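Local structure of 2-oxoadipate dioxygenase/decarboxylase, chloroplastic/amyloplastic (Oryza sativa, 6W1K) at residues Lys96-Asn107 against Leu119-Leu128; Leu193-His201 against Ser264-Leu272. The protein catalyses the oxygen- and iron(II)-dependent conversion of 2-oxoadipate to (R)-2-hydroxyglutarate and carbon dioxide, a step in plastid lysine breakdown. All coordinates share one frame; numbering follows the deposited sequence.

Contact 1 of 2, residues Lys96-Asn107 against Leu119-Leu128; sequences KLRALWFSPPTN and LPRIFISELL. With OOG (2-oxoadipic acid), chain F.
The Phe-123 ring carries the bound 2-oxoadipate over one face, where C4 of the ligand lies toward the rim, and Ala-99 CB meets Phe-123 CZ obliquely at 3.5 Å. The Phe-102 ring, on the other side of the sheet, takes the carbonyl O of Ile-122 at its edge, in plane, while Ile-124 CD1 reaches Phe-102 CE1 obliquely at 3.8 Å. These rings belong to an antiparallel beta hairpin with a long connection, strands 97-103 and 121-127, in a protein of the glyoxalase clan. Arg-98, Leu-100 and Phe-102 form the hydrogen-bonded pairs with Glu-126, Ile-124 and Ile-122. Leu-97, Ala-99 and Trp-101 form the non-hydrogen-bonded pairs with Leu-127, Ser-125 and Phe-123, all six side chains on the face turned to the ligand. CG of Phe-123 stands anti to the backbone N (chi1 -174°), which brings its ring against the carbon chain of the substrate. Trp-101 CZ3 meets CD of Arg-121 at 3.8 Å; the guanidinium beyond is held by Asp-292 and Glu-287, and Phe-294 adds an edge-to-face partner to the indole. Arg-98 and Glu-126 form a salt bridge, side by side, their flat groups 72° apart: Arg-98 NE at 2.9 Å and NH2 at 2.6 Å both donate to Glu-126 OE2 from one face, above the carboxylate plane, while OE1 accepts from Ile-72 N. Beyond the strands, Pro-104 CB packs on Leu-119 CB, and a water bridges Asn-107 ND2 to Leu-119 O. The Asn-107 amide is pinned at both ends: ND2 donates to Pro-105 O, and OD1 accepts from Leu-119 N at 2.9 Å.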
loop_
_atom_site.group_PDB
_atom_site.type_symbol
_atom_site.label_atom_id
_atom_site.label_comp_id
_atom_site.label_asym_id
_atom_site.label_seq_id
_atom_site.Cartn_x
_atom_site.Cartn_y
_atom_site.Cartn_z
ATOM N N LYS A 96 10.005 6.485 -12.709
ATOM C CA LYS A 96 9.044 7.398 -13.328
ATOM C C LYS A 96 7.713 7.392 -12.580
ATOM O O LYS A 96 6.642 7.311 -13.182
ATOM C CB LYS A 96 8.847 7.052 -14.809
ATOM C CG LYS A 96 10.201 6.859 -15.551
ATOM C CD LYS A 96 10.163 7.104 -17.042
ATOM C CE LYS A 96 11.559 6.839 -17.705
ATOM N NZ LYS A 96 11.565 7.295 -19.117
ATOM N N LEU A 97 7.795 7.510 -11.251
ATOM C CA LEU A 97 6.635 7.511 -10.377
ATOM C C LEU A 97 6.615 8.755 -9.493
ATOM O O LEU A 97 7.650 9.338 -9.190
ATOM C CB LEU A 97 6.634 6.277 -9.461
ATOM C CG LEU A 97 6.906 4.900 -10.074
ATOM C CD1 LEU A 97 7.087 3.837 -8.975
ATOM C CD2 LEU A 97 5.766 4.544 -11.020
ATOM N N ARG A 98 5.418 9.131 -9.070
ATOM C CA ARG A 98 5.186 10.164 -8.061
ATOM C C ARG A 98 4.206 9.537 -7.086
ATOM O O ARG A 98 3.404 8.686 -7.476
ATOM C CB ARG A 98 4.613 11.436 -8.706
ATOM C CG ARG A 98 4.074 12.459 -7.755
ATOM C CD ARG A 98 3.617 13.720 -8.517
ATOM N NE ARG A 98 2.275 13.575 -9.076
ATOM C CZ ARG A 98 1.154 13.991 -8.480
ATOM N NH1 ARG A 98 1.193 14.602 -7.297
ATOM N NH2 ARG A 98 -0.020 13.801 -9.075
ATOM N N ALA A 99 4.304 9.904 -5.805
ATOM C CA ALA A 99 3.404 9.375 -4.796
ATOM C C ALA A 99 3.039 10.482 -3.815
ATOM O O ALA A 99 3.791 11.424 -3.627
ATOM C CB ALA A 99 4.026 8.199 -4.030
ATOM N N LEU A 100 1.864 10.345 -3.207
ATOM C CA LEU A 100 1.404 11.205 -2.126
ATOM C C LEU A 100 0.857 10.306 -1.044
ATOM O O LEU A 100 0.225 9.292 -1.343
ATOM C CB LEU A 100 0.317 12.130 -2.610
ATOM C CG LEU A 100 -0.087 13.399 -1.881
ATOM C CD1 LEU A 100 1.071 14.327 -1.700
ATOM C CD2 LEU A 100 -1.191 14.065 -2.734
ATOM N N TRP A 101 1.066 10.666 0.204
ATOM C CA TRP A 101 0.418 9.920 1.268
ATOM C C TRP A 101 -0.553 10.831 2.010
ATOM O O TRP A 101 -0.503 12.061 1.899
ATOM C CB TRP A 101 1.444 9.288 2.196
ATOM C CG TRP A 101 2.160 10.154 3.163
ATOM C CD1 TRP A 101 3.293 10.904 2.949
ATOM C CD2 TRP A 101 1.835 10.312 4.551
ATOM N NE1 TRP A 101 3.701 11.501 4.126
ATOM C CE2 TRP A 101 2.805 11.172 5.117
ATOM C CE3 TRP A 101 0.815 9.804 5.364
ATOM C CZ2 TRP A 101 2.790 11.539 6.468
ATOM C CZ3 TRP A 101 0.813 10.159 6.730
ATOM C CH2 TRP A 101 1.793 11.014 7.261
ATOM N N PHE A 102 -1.478 10.184 2.711
ATOM C CA PHE A 102 -2.645 10.815 3.326
ATOM C C PHE A 102 -2.762 10.284 4.753
ATOM O O PHE A 102 -2.678 9.079 4.982
ATOM C CB PHE A 102 -3.930 10.519 2.545
ATOM C CG PHE A 102 -3.888 10.967 1.102
ATOM C CD1 PHE A 102 -3.168 10.255 0.171
ATOM C CD2 PHE A 102 -4.538 12.110 0.707
ATOM C CE1 PHE A 102 -3.108 10.712 -1.134
ATOM C CE2 PHE A 102 -4.493 12.576 -0.587
ATOM C CZ PHE A 102 -3.784 11.885 -1.520
ATOM N N SER A 103 -2.937 11.206 5.721
ATOM C CA SER A 103 -3.109 10.821 7.109
ATOM C C SER A 103 -4.594 10.839 7.448
ATOM O O SER A 103 -5.332 11.714 6.980
ATOM C CB SER A 103 -2.375 11.775 8.057
ATOM O OG SER A 103 -2.743 13.088 7.754
ATOM N N PRO A 104 -5.036 9.937 8.309
ATOM C CA PRO A 104 -6.484 9.755 8.515
ATOM C C PRO A 104 -7.088 10.833 9.392
ATOM O O PRO A 104 -6.392 11.533 10.127
ATOM C CB PRO A 104 -6.582 8.368 9.182
ATOM C CG PRO A 104 -5.261 8.139 9.805
ATOM C CD PRO A 104 -4.217 8.935 9.016
ATOM N N PRO A 105 -8.412 10.979 9.359
ATOM C CA PRO A 105 -9.079 11.810 10.364
ATOM C C PRO A 105 -8.827 11.245 11.765
ATOM O O PRO A 105 -8.507 10.068 11.926
ATOM C CB PRO A 105 -10.552 11.717 9.980
ATOM C CG PRO A 105 -10.690 10.339 9.348
ATOM C CD PRO A 105 -9.358 10.120 8.619
ATOM N N THR A 106 -8.997 12.094 12.780
ATOM C CA THR A 106 -8.919 11.627 14.166
ATOM C C THR A 106 -9.997 10.566 14.369
ATOM O O THR A 106 -11.137 10.744 13.925
ATOM C CB THR A 106 -9.093 12.775 15.146
ATOM O OG1 THR A 106 -8.035 13.718 14.941
ATOM C CG2 THR A 106 -9.085 12.273 16.622
ATOM N N ASN A 107 -9.600 9.422 14.939
ATOM C CA ASN A 107 -10.465 8.263 15.207
ATOM C C ASN A 107 -9.947 7.627 16.502
ATOM O O ASN A 107 -9.373 6.551 16.557
ATOM C CB ASN A 107 -10.515 7.289 14.025
ATOM C CG ASN A 107 -9.181 6.656 13.708
ATOM O OD1 ASN A 107 -8.991 5.463 13.882
ATOM N ND2 ASN A 107 -8.278 7.439 13.185
ATOM N N LEU A 119 -7.395 3.868 12.036
ATOM C CA LEU A 119 -7.530 3.969 10.591
ATOM C C LEU A 119 -6.159 4.043 9.931
ATOM O O LEU A 119 -5.243 4.696 10.460
ATOM C CB LEU A 119 -8.337 5.201 10.215
ATOM C CG LEU A 119 -9.846 5.156 10.399
ATOM C CD1 LEU A 119 -10.347 6.574 10.121
ATOM C CD2 LEU A 119 -10.550 4.101 9.541
ATOM N N PRO A 120 -5.978 3.395 8.784
ATOM C CA PRO A 120 -4.654 3.374 8.156
ATOM C C PRO A 120 -4.373 4.654 7.382
ATOM O O PRO A 120 -5.285 5.339 6.906
ATOM C CB PRO A 120 -4.738 2.164 7.221
ATOM C CG PRO A 120 -6.212 2.124 6.780
ATOM C CD PRO A 120 -6.958 2.535 8.068
ATOM N N ARG A 121 -3.087 5.001 7.340
ATOM C CA ARG A 121 -2.596 5.957 6.363
ATOM C C ARG A 121 -2.836 5.383 4.973
ATOM O O ARG A 121 -3.051 4.181 4.798
ATOM C CB ARG A 121 -1.108 6.266 6.583
ATOM C CG ARG A 121 -0.739 6.771 7.997
ATOM C CD ARG A 121 0.760 6.614 8.160
ATOM N NE ARG A 121 1.281 6.913 9.483
ATOM C CZ ARG A 121 1.267 6.076 10.512
ATOM N NH1 ARG A 121 0.742 4.855 10.380
ATOM N NH2 ARG A 121 1.781 6.458 11.661
ATOM N N ILE A 122 -2.827 6.257 3.969
ATOM C CA ILE A 122 -2.982 5.829 2.584
ATOM C C ILE A 122 -1.798 6.340 1.771
ATOM O O ILE A 122 -1.442 7.512 1.859
ATOM C CB ILE A 122 -4.313 6.316 1.958
ATOM C CG1 ILE A 122 -5.513 5.993 2.843
ATOM C CG2 ILE A 122 -4.466 5.684 0.579
ATOM C CD1 ILE A 122 -5.913 4.576 2.860
ATOM N N PHE A 123 -1.188 5.452 0.987
ATOM C CA PHE A 123 -0.053 5.762 0.117
ATOM C C PHE A 123 -0.533 5.492 -1.309
ATOM O O PHE A 123 -0.953 4.373 -1.605
ATOM C CB PHE A 123 1.160 4.885 0.486
ATOM C CG PHE A 123 2.425 5.218 -0.251
ATOM C CD1 PHE A 123 2.613 4.813 -1.579
ATOM C CD2 PHE A 123 3.442 5.916 0.389
ATOM C CE1 PHE A 123 3.807 5.119 -2.256
ATOM C CE2 PHE A 123 4.629 6.230 -0.276
ATOM C CZ PHE A 123 4.810 5.840 -1.599
ATOM N N ILE A 124 -0.539 6.522 -2.172
ATOM C CA ILE A 124 -1.062 6.384 -3.532
ATOM C C ILE A 124 0.018 6.869 -4.490
ATOM O O ILE A 124 0.490 8.006 -4.375
ATOM C CB ILE A 124 -2.348 7.179 -3.771
ATOM C CG1 ILE A 124 -3.396 6.840 -2.702
ATOM C CG2 ILE A 124 -2.884 6.839 -5.138
ATOM C CD1 ILE A 124 -4.656 7.694 -2.747
ATOM N N SER A 125 0.419 6.014 -5.396
ATOM C CA SER A 125 1.432 6.376 -6.378
ATOM C C SER A 125 0.781 6.416 -7.759
ATOM O O SER A 125 -0.328 5.900 -7.972
ATOM C CB SER A 125 2.602 5.403 -6.309
ATOM O OG SER A 125 2.189 4.091 -6.577
ATOM N N GLU A 126 1.448 7.105 -8.683
ATOM C CA GLU A 126 1.035 7.086 -10.078
ATOM C C GLU A 126 2.251 6.994 -10.990
ATOM O O GLU A 126 3.303 7.560 -10.702
ATOM C CB GLU A 126 0.220 8.336 -10.454
ATOM C CG GLU A 126 0.984 9.646 -10.427
ATOM C CD GLU A 126 0.091 10.886 -10.615
ATOM O OE1 GLU A 126 -1.161 10.787 -10.576
ATOM O OE2 GLU A 126 0.656 11.976 -10.793
ATOM N N LEU A 127 2.081 6.299 -12.103
ATOM C CA LEU A 127 3.100 6.276 -13.151
ATOM C C LEU A 127 3.026 7.542 -14.003
ATOM O O LEU A 127 1.944 7.944 -14.455
ATOM C CB LEU A 127 2.884 5.036 -14.005
ATOM C CG LEU A 127 3.858 4.806 -15.171
ATOM C CD1 LEU A 127 5.235 4.413 -14.755
ATOM C CD2 LEU A 127 3.195 3.698 -16.009
ATOM N N LEU A 128 4.179 8.158 -14.238
ATOM C CA LEU A 128 4.270 9.357 -15.072
ATOM C C LEU A 128 4.332 8.899 -16.525
ATOM O O LEU A 128 5.405 8.768 -17.129
ATOM C CB LEU A 128 5.458 10.206 -14.665
ATOM C CG LEU A 128 5.490 10.627 -13.195
ATOM C CD1 LEU A 128 6.851 11.248 -12.875
ATOM C CD2 LEU A 128 4.350 11.582 -12.879
HETATM C C2 OOG F . 4.098 1.191 -2.739
HETATM C C3 OOG F . 5.523 0.980 -2.225
HETATM C C4 OOG F . 5.906 2.101 -1.253
HETATM C C6 OOG F . 6.131 2.218 1.383
HETATM O O4 OOG F . 7.054 3.068 1.316
HETATM O O3 OOG F . 5.875 1.664 2.475
HETATM C C5 OOG F . 5.325 1.859 0.140
HETATM C C1 OOG F . 3.752 0.228 -3.885
HETATM O O1 OOG F . 2.836 0.456 -4.596
HETATM O O2 OOG F . 4.496 -0.931 -4.113
HETATM O O5 OOG F . 4.248 1.395 0.269
HETATM O O HOH W 1 -5.543 6.231 12.775
#

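Contact 2 of 2, residues Leu193-His201 against Ser264-Leu272; sequences LNHTTISTH and SYIEFAERL. With NI (nickel (II) ion), chain E; OOG (2-oxoadipic acid), chain F.
Strands 195-199 and 265-271 run parallel, their short axes 32° apart, with Thr-197, Ile-198 and Ser-199 paired to Glu-267, Phe-268 and Ala-269. The backbone bonds zigzag: Glu-267 N to Thr-196 O, Ile-198 N to Glu-267 O, Ala-269 N to Ile-198 O and Thr-200 N to Ala-269 O. Ahead of them, Ser-264 OG donates to Leu-193 O at 2.9 Å, in the carbonyl plane on a lone pair. On the face bearing Thr-197, His-195 and Glu-267 supply two of the three protein ligands of a site of two histidines and one carboxylate, completed by His-59, in which nickel stands where the enzyme uses iron(II). His-195 NE2 binds the metal at 2.2 Å and Glu-267 OE1 at 1.9 Å, while 2-oxoadipate chelates it through O3 and the keto O5. With CG anti to the backbone N (chi1 179°) and the chain extended beyond it, Glu-267 reaches past Thr-197 to set OE1 on the metal; Thr-197 CG2 lies 3.4 Å from Glu-267 OE2, to which Gln-241 donates. Tyr-265 lies alongside His-195 with the two ring planes 23° apart, slid so that they barely overlap, and His-195 CB makes a CH-pi contact over the face of the Tyr-265 ring, 3.9 Å from its centroid. Tyr-265 OH donates to O2 of the ligand's distal carboxylate at 2.8 Å. With an alanine in place of this tyrosine, the ligand oxygen would probably lose this donor and a gap would open beside His-195 CB. On the reverse face, Ile-198 CD1 meets Ile-266 CD1 at 4.0 Å and lies at the edge of Phe-268. Helix 38-51 packs there through Ala-40, Ile-43 and Leu-44; strand 57-65 flanks 195-199 antiparallel, and strand 239-243 pairs with 258-271.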
loop_
_atom_site.group_PDB
_atom_site.type_symbol
_atom_site.label_atom_id
_atom_site.label_comp_id
_atom_site.label_asym_id
_atom_site.label_seq_id
_atom_site.Cartn_x
_atom_site.Cartn_y
_atom_site.Cartn_z
ATOM N N LEU A 193 -6.105 -3.017 -3.972
ATOM C CA LEU A 193 -5.146 -2.745 -2.911
ATOM C C LEU A 193 -3.831 -3.455 -3.212
ATOM O O LEU A 193 -3.804 -4.680 -3.413
ATOM C CB LEU A 193 -5.737 -3.230 -1.601
ATOM C CG LEU A 193 -4.896 -3.022 -0.371
ATOM C CD1 LEU A 193 -4.743 -1.539 -0.004
ATOM C CD2 LEU A 193 -5.593 -3.802 0.731
ATOM N N ASN A 194 -2.743 -2.684 -3.268
ATOM C CA ASN A 194 -1.436 -3.251 -3.622
ATOM C C ASN A 194 -0.769 -3.910 -2.416
ATOM O O ASN A 194 -0.081 -4.935 -2.557
ATOM C CB ASN A 194 -0.557 -2.145 -4.202
ATOM C CG ASN A 194 0.871 -2.575 -4.359
ATOM O OD1 ASN A 194 1.693 -2.342 -3.484
ATOM N ND2 ASN A 194 1.174 -3.227 -5.471
ATOM N N HIS A 195 -0.973 -3.340 -1.222
ATOM C CA HIS A 195 -0.647 -4.057 -0.002
ATOM C C HIS A 195 -1.276 -3.357 1.192
ATOM O O HIS A 195 -1.641 -2.172 1.145
ATOM C CB HIS A 195 0.865 -4.205 0.191
ATOM C CG HIS A 195 1.601 -2.921 0.424
ATOM N ND1 HIS A 195 2.092 -2.140 -0.606
ATOM C CD2 HIS A 195 1.979 -2.306 1.569
ATOM C CE1 HIS A 195 2.718 -1.096 -0.103
ATOM N NE2 HIS A 195 2.644 -1.159 1.216
ATOM N N THR A 196 -1.439 -4.128 2.247
ATOM C CA THR A 196 -1.624 -3.577 3.577
ATOM C C THR A 196 -0.315 -3.786 4.320
ATOM O O THR A 196 0.574 -4.511 3.858
ATOM C CB THR A 196 -2.804 -4.236 4.302
ATOM O OG1 THR A 196 -3.138 -3.449 5.466
ATOM C CG2 THR A 196 -2.458 -5.643 4.735
ATOM N N THR A 197 -0.217 -3.172 5.495
ATOM C CA THR A 197 1.006 -3.134 6.297
ATOM C C THR A 197 0.658 -3.386 7.745
ATOM O O THR A 197 -0.208 -2.701 8.289
ATOM C CB THR A 197 1.662 -1.757 6.184
ATOM O OG1 THR A 197 1.799 -1.427 4.802
ATOM C CG2 THR A 197 3.014 -1.712 6.838
ATOM N N ILE A 198 1.330 -4.338 8.370
ATOM C CA ILE A 198 1.134 -4.606 9.780
ATOM C C ILE A 198 2.049 -3.685 10.568
ATOM O O ILE A 198 3.258 -3.613 10.312
ATOM C CB ILE A 198 1.419 -6.074 10.108
ATOM C CG1 ILE A 198 0.432 -6.997 9.397
ATOM C CG2 ILE A 198 1.382 -6.295 11.607
ATOM C CD1 ILE A 198 0.797 -8.468 9.611
ATOM N N SER A 199 1.469 -2.977 11.530
ATOM C CA SER A 199 2.220 -2.132 12.438
ATOM C C SER A 199 2.822 -3.008 13.532
ATOM O O SER A 199 2.158 -3.319 14.523
ATOM C CB SER A 199 1.291 -1.073 13.031
ATOM O OG SER A 199 2.009 -0.314 13.962
ATOM N N THR A 200 4.096 -3.397 13.383
ATOM C CA THR A 200 4.641 -4.371 14.332
ATOM C C THR A 200 4.711 -3.821 15.750
ATOM O O THR A 200 4.506 -4.570 16.710
ATOM C CB THR A 200 6.025 -4.881 13.906
ATOM O OG1 THR A 200 7.045 -3.890 14.104
ATOM C CG2 THR A 200 5.980 -5.329 12.457
ATOM N N HIS A 201 5.031 -2.529 15.919
ATOM C CA HIS A 201 5.167 -1.968 17.265
ATOM C C HIS A 201 3.851 -1.951 18.034
ATOM O O HIS A 201 3.871 -1.748 19.250
ATOM C CB HIS A 201 5.747 -0.543 17.206
ATOM C CG HIS A 201 4.969 0.390 16.326
ATOM N ND1 HIS A 201 5.199 0.498 14.968
ATOM C CD2 HIS A 201 3.963 1.251 16.607
ATOM C CE1 HIS A 201 4.358 1.377 14.451
ATOM N NE2 HIS A 201 3.605 1.857 15.427
ATOM N N SER A 264 -0.625 -9.049 -5.205
ATOM C CA SER A 264 -0.213 -8.096 -4.183
ATOM C C SER A 264 0.669 -8.783 -3.156
ATOM O O SER A 264 0.987 -9.969 -3.252
ATOM C CB SER A 264 -1.441 -7.467 -3.538
ATOM O OG SER A 264 -2.175 -6.755 -4.518
ATOM N N TYR A 265 1.092 -8.006 -2.166
ATOM C CA TYR A 265 2.007 -8.483 -1.148
ATOM C C TYR A 265 1.578 -7.862 0.165
ATOM O O TYR A 265 0.558 -7.169 0.237
ATOM C CB TYR A 265 3.457 -8.143 -1.486
ATOM C CG TYR A 265 3.808 -6.655 -1.562
ATOM C CD1 TYR A 265 3.658 -5.956 -2.746
ATOM C CD2 TYR A 265 4.321 -5.970 -0.469
ATOM C CE1 TYR A 265 3.988 -4.635 -2.854
ATOM C CE2 TYR A 265 4.653 -4.624 -0.570
ATOM C CZ TYR A 265 4.477 -3.968 -1.775
ATOM O OH TYR A 265 4.798 -2.641 -1.928
ATOM N N ILE A 266 2.323 -8.147 1.225
ATOM C CA ILE A 266 2.041 -7.559 2.528
ATOM C C ILE A 266 3.336 -6.995 3.099
ATOM O O ILE A 266 4.417 -7.565 2.911
ATOM C CB ILE A 266 1.380 -8.584 3.488
ATOM C CG1 ILE A 266 0.988 -7.894 4.804
ATOM C CG2 ILE A 266 2.281 -9.796 3.775
ATOM C CD1 ILE A 266 0.001 -8.703 5.711
ATOM N N GLU A 267 3.229 -5.857 3.779
ATOM C CA GLU A 267 4.376 -5.175 4.355
ATOM C C GLU A 267 4.254 -5.178 5.878
ATOM O O GLU A 267 3.171 -5.392 6.448
ATOM C CB GLU A 267 4.481 -3.753 3.774
ATOM C CG GLU A 267 5.623 -2.933 4.298
ATOM C CD GLU A 267 5.433 -1.442 4.033
ATOM O OE1 GLU A 267 5.032 -1.094 2.910
ATOM O OE2 GLU A 267 5.677 -0.611 4.944
ATOM N N PHE A 268 5.414 -5.038 6.529
ATOM C CA PHE A 268 5.541 -4.921 7.981
ATOM C C PHE A 268 6.413 -3.711 8.291
ATOM O O PHE A 268 7.461 -3.512 7.664
ATOM C CB PHE A 268 6.129 -6.204 8.571
ATOM C CG PHE A 268 5.782 -7.432 7.775
ATOM C CD1 PHE A 268 4.492 -7.951 7.788
ATOM C CD2 PHE A 268 6.757 -8.074 7.020
ATOM C CE1 PHE A 268 4.178 -9.096 7.054
ATOM C CE2 PHE A 268 6.459 -9.208 6.286
ATOM C CZ PHE A 268 5.168 -9.718 6.291
ATOM N N ALA A 269 5.962 -2.879 9.219
ATOM C CA ALA A 269 6.643 -1.622 9.471
ATOM C C ALA A 269 6.744 -1.356 10.958
ATOM O O ALA A 269 5.802 -1.600 11.724
ATOM C CB ALA A 269 5.935 -0.455 8.773
ATOM N N GLU A 270 7.904 -0.855 11.360
ATOM C CA GLU A 270 8.132 -0.410 12.730
ATOM C C GLU A 270 8.470 1.069 12.694
ATOM O O GLU A 270 9.390 1.479 11.977
ATOM C CB GLU A 270 9.271 -1.183 13.409
ATOM C CG GLU A 270 9.403 -0.838 14.924
ATOM C CD GLU A 270 10.278 -1.814 15.725
ATOM O OE1 GLU A 270 10.664 -2.859 15.179
ATOM O OE2 GLU A 270 10.583 -1.522 16.911
ATOM N N ARG A 271 7.727 1.861 13.445
ATOM C CA ARG A 271 8.003 3.280 13.616
ATOM C C ARG A 271 8.551 3.491 15.020
ATOM O O ARG A 271 7.843 3.256 16.009
ATOM C CB ARG A 271 6.744 4.112 13.385
ATOM C CG ARG A 271 6.075 3.845 12.014
ATOM C CD ARG A 271 4.778 4.684 11.783
ATOM N NE ARG A 271 4.369 4.510 10.390
ATOM C CZ ARG A 271 4.834 5.220 9.367
ATOM N NH1 ARG A 271 4.427 4.948 8.143
ATOM N NH2 ARG A 271 5.678 6.217 9.573
ATOM N N LEU A 272 9.794 3.950 15.108
ATOM C CA LEU A 272 10.427 4.143 16.404
ATOM C C LEU A 272 10.089 5.514 16.984
ATOM O O LEU A 272 9.699 6.440 16.268
ATOM C CB LEU A 272 11.944 3.998 16.296
ATOM C CG LEU A 272 12.462 2.594 15.955
ATOM C CD1 LEU A 272 13.986 2.584 16.148
ATOM C CD2 LEU A 272 11.807 1.514 16.792
HETATM NI NI NI E . 4.020 0.282 2.069
HETATM C C2 OOG F . 4.098 1.191 -2.739
HETATM C C3 OOG F . 5.523 0.980 -2.225
HETATM C C4 OOG F . 5.906 2.101 -1.253
HETATM C C6 OOG F . 6.131 2.218 1.383
HETATM O O4 OOG F . 7.054 3.068 1.316
HETATM O O3 OOG F . 5.875 1.664 2.475
HETATM C C5 OOG F . 5.325 1.859 0.140
HETATM C C1 OOG F . 3.752 0.228 -3.885
HETATM O O1 OOG F . 2.836 0.456 -4.596
HETATM O O2 OOG F . 4.496 -0.931 -4.113
HETATM O O5 OOG F . 4.248 1.395 0.269
#

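From the N terminus, strand 57-65 is laid down before either contact and later receives both. Contact 1 closes first, bringing 119-128 back on 96-107 across an intervening stretch without helix or strand. The helices between 134 and 189 then lead to 193-201. Contact 2 closes a much longer loop, which carries helix 210-219 and strands 232-233, 239-243 and 248-252, when 264-272 returns. The two closures follow in series, neither nested nor crossed. Strand 57-65 joins them in one sheet, parallel to 121-127 and antiparallel to 195-199. Phe-123 of contact 1 and the metal-bound residues of contact 2 both touch 2-oxoadipate, and Arg-121 packs against Arg-271 between them.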